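Short chain dehydrogenase (PDB 3G1T) probably acts as an NAD(P)-dependent oxidoreductase of the short-chain dehydrogenase family, built on a Rossmann fold. Local coordinates at residues A[152-158]-A[171-175]. Sequence-based numbering, arbitrary orientation.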
ATOM      1  N   THR A 152      -3.043  -5.787  11.412  1.00 14.67           N
ATOM      2  CA  THR A 152      -3.074  -7.167  10.852  1.00 15.05           C
ATOM      3  C   THR A 152      -2.424  -7.180   9.476  1.00 15.02           C
ATOM      4  O   THR A 152      -2.788  -6.418   8.584  1.00 17.68           O
ATOM      5  CB  THR A 152      -4.541  -7.644  10.790  1.00 15.26           C
ATOM      6  OG1 THR A 152      -5.098  -7.615  12.095  1.00 16.98           O
ATOM      7  CG2 THR A 152      -4.526  -9.121  10.234  1.00 18.93           C
ATOM      8  N   SER A 153      -1.405  -8.009   9.361  1.00 13.37           N
ATOM      9  CA  SER A 153      -0.709  -8.245   8.075  1.00 16.78           C
ATOM     10  C   SER A 153      -0.990  -9.671   7.545  1.00 17.90           C
ATOM     11  O   SER A 153      -2.014 -10.335   7.912  1.00 17.58           O
ATOM     12  CB  SER A 153       0.810  -8.005   8.220  1.00 18.99           C
ATOM     13  OG  SER A 153       1.382  -7.890   6.898  1.00 17.63           O
ATOM     14  N   SER A 154      -0.161 -10.073   6.600  1.00 15.47           N
ATOM     15  CA  SER A 154      -0.330 -11.400   5.908  1.00 17.11           C
ATOM     16  C   SER A 154       1.020 -11.796   5.335  1.00 17.45           C
ATOM     17  O   SER A 154       1.894 -10.917   5.194  1.00 18.93           O
ATOM     18  CB  SER A 154      -1.429 -11.342   4.807  1.00 18.76           C
ATOM     19  OG  SER A 154      -1.287 -12.541   4.083  1.00 18.54           O
ATOM     20  N   SER A 155       1.266 -13.090   5.071  1.00 16.58           N
ATOM     21  CA  SER A 155       2.519 -13.419   4.378  1.00 16.96           C
ATOM     22  C   SER A 155       2.592 -12.683   3.031  1.00 16.63           C
ATOM     23  O   SER A 155       3.651 -12.308   2.613  1.00 15.02           O
ATOM     24  CB  SER A 155       2.689 -14.929   4.242  1.00 19.42           C
ATOM     25  OG  SER A 155       1.673 -15.381   3.325  1.00 18.95           O
ATOM     26  N   VAL A 156       1.443 -12.408   2.414  1.00 16.57           N
ATOM     27  CA  VAL A 156       1.447 -11.667   1.127  1.00 16.82           C
ATOM     28  C   VAL A 156       1.611 -10.175   1.266  1.00 17.14           C
ATOM     29  O   VAL A 156       1.680  -9.523   0.221  1.00 16.55           O
ATOM     30  CB  VAL A 156       0.210 -11.890   0.233  1.00 14.89           C
ATOM     31  CG1 VAL A 156       0.248 -13.322  -0.294  1.00 21.61           C
ATOM     32  CG2 VAL A 156      -1.156 -11.555   0.954  1.00 19.01           C
ATOM     33  N   GLY A 157       1.747  -9.701   2.522  1.00 18.17           N
ATOM     34  CA  GLY A 157       2.259  -8.329   2.818  1.00 17.56           C
ATOM     35  C   GLY A 157       3.749  -8.165   2.918  1.00 16.75           C
ATOM     36  O   GLY A 157       4.224  -7.043   3.061  1.00 16.94           O
ATOM     37  N   ARG A 158       4.487  -9.249   2.787  1.00 14.74           N
ATOM     38  CA  ARG A 158       5.971  -9.318   2.901  1.00 16.22           C
ATOM     39  C   ARG A 158       6.515  -9.795   1.564  1.00 17.78           C
ATOM     40  O   ARG A 158       7.580  -9.326   1.113  1.00 18.83           O
ATOM     41  CB  ARG A 158       6.477 -10.258   3.979  1.00 18.91           C
ATOM     42  CG  ARG A 158       6.323  -9.794   5.387  1.00 22.62           C
ATOM     43  CD  ARG A 158       4.886  -9.872   5.831  1.00 21.34           C
ATOM     44  NE  ARG A 158       4.812  -9.876   7.313  1.00 22.54           N
ATOM     45  CZ  ARG A 158       4.927 -10.957   8.109  1.00 22.66           C
ATOM     46  NH1 ARG A 158       5.006 -12.172   7.596  1.00 21.05           N
ATOM     47  NH2 ARG A 158       4.838 -10.821   9.444  1.00 22.11           N
ATOM     48  N   LYS A 171      -1.854  -5.094   2.210  1.00 15.51           N
ATOM     49  CA  LYS A 171      -1.052  -5.530   3.331  1.00 15.62           C
ATOM     50  C   LYS A 171       0.425  -5.014   3.245  1.00 16.13           C
ATOM     51  O   LYS A 171       1.024  -4.715   4.281  1.00 15.21           O
ATOM     52  CB  LYS A 171      -1.193  -7.068   3.538  1.00 16.07           C
ATOM     53  CG  LYS A 171      -2.669  -7.470   3.864  1.00 17.95           C
ATOM     54  CD  LYS A 171      -3.217  -6.796   5.130  1.00 16.19           C
ATOM     55  CE  LYS A 171      -4.574  -7.307   5.672  1.00 19.93           C
ATOM     56  NZ  LYS A 171      -4.938  -6.502   6.919  1.00 17.33           N
ATOM     57  N   PHE A 172       0.976  -4.897   2.042  1.00 14.18           N
ATOM     58  CA  PHE A 172       2.246  -4.156   1.898  1.00 16.00           C
ATOM     59  C   PHE A 172       2.011  -2.740   2.422  1.00 14.88           C
ATOM     60  O   PHE A 172       2.840  -2.195   3.215  1.00 14.82           O
ATOM     61  CB  PHE A 172       2.642  -4.122   0.417  1.00 15.73           C
ATOM     62  CG  PHE A 172       3.633  -5.185   0.045  1.00 15.41           C
ATOM     63  CD1 PHE A 172       3.176  -6.515  -0.190  1.00 14.13           C
ATOM     64  CD2 PHE A 172       4.981  -4.910   0.016  1.00 14.77           C
ATOM     65  CE1 PHE A 172       4.086  -7.518  -0.534  1.00 14.73           C
ATOM     66  CE2 PHE A 172       5.964  -5.890  -0.361  1.00 14.30           C
ATOM     67  CZ  PHE A 172       5.470  -7.249  -0.625  1.00 14.71           C
ATOM     68  N   ALA A 173       0.893  -2.096   2.043  1.00 14.92           N
ATOM     69  CA  ALA A 173       0.633  -0.698   2.511  1.00 15.33           C
ATOM     70  C   ALA A 173       0.519  -0.653   4.041  1.00 16.84           C
ATOM     71  O   ALA A 173       0.944   0.332   4.733  1.00 15.38           O
ATOM     72  CB  ALA A 173      -0.688  -0.145   1.901  1.00 13.57           C
ATOM     73  N   THR A 174      -0.078  -1.714   4.603  1.00 14.92           N
ATOM     74  CA  THR A 174      -0.223  -1.775   6.045  1.00 15.68           C
ATOM     75  C   THR A 174       1.168  -1.870   6.741  1.00 15.13           C
ATOM     76  O   THR A 174       1.395  -1.169   7.793  1.00 16.03           O
ATOM     77  CB  THR A 174      -1.059  -3.051   6.442  1.00 14.35           C
ATOM     78  OG1 THR A 174      -2.370  -2.911   5.866  1.00 15.43           O
ATOM     79  CG2 THR A 174      -1.187  -3.092   7.982  1.00 12.13           C
ATOM     80  N   GLU A 175       2.102  -2.701   6.216  1.00 14.75           N
ATOM     81  CA  GLU A 175       3.525  -2.724   6.765  1.00 13.78           C
ATOM     82  C   GLU A 175       4.205  -1.335   6.694  1.00 14.54           C
ATOM     83  O   GLU A 175       4.798  -0.890   7.656  1.00 16.47           O
ATOM     84  CB  GLU A 175       4.394  -3.791   6.025  1.00 15.23           C
ATOM     85  CG  GLU A 175       3.717  -5.236   6.238  1.00 14.09           C
ATOM     86  CD  GLU A 175       4.078  -5.900   7.575  1.00 17.90           C
ATOM     87  OE1 GLU A 175       4.689  -5.192   8.436  1.00 19.38           O
ATOM     88  OE2 GLU A 175       3.794  -7.139   7.746  1.00 18.10           O
TER
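The ring of Phe172 lies under the turn, with Gly157 O over the centre of one face, 3.4 Å above its plane. Val156 O comes to the edge, 3.2 Å from Phe172 CE1; this buried carbonyl has no hydrogen-bond partner in the model, so the weakly positive ring edge is probably a favourable neighbour. Phe172 of the second subunit also packs against this ring.

Glu175 OE2 meets the edge of the Arg158 guanidinium, close to its plane; the carboxylate plane is turned 32° from it. Arg158 NE forms a salt bridge to Glu175 OE2 at 3.0 Å, while Ser153 OG donates to the same oxygen over 2.7 Å from the opposite face. Thr242 OG1 bonds both Glu175 OE2 and Arg158 NH2, and Asp244 forms a salt bridge to NH1. One charged and two hydroxyl partners probably stabilise the buried carboxylate.

Glycine suits position 157 because a CB there would crowd Lys171 CB and Ser153 OG; without one, the turn lies close on the helix. Bent at chi2 (-59°) and extended beyond it, Lys171 runs along the loop past Ser154 CB and places NZ 2.7 Å from Thr152 O, above the carbonyl plane. Ser154 OG accepts from Val156 N, an ST turn.

Tyr167 and Lys171 match the Tyr-x-x-x-Lys signature of short-chain dehydrogenases, and Ser154 fits the family's active-site serine: the loop after strand 147-152 meets helix 165-185 as at the catalytic centre of this Rossmann fold.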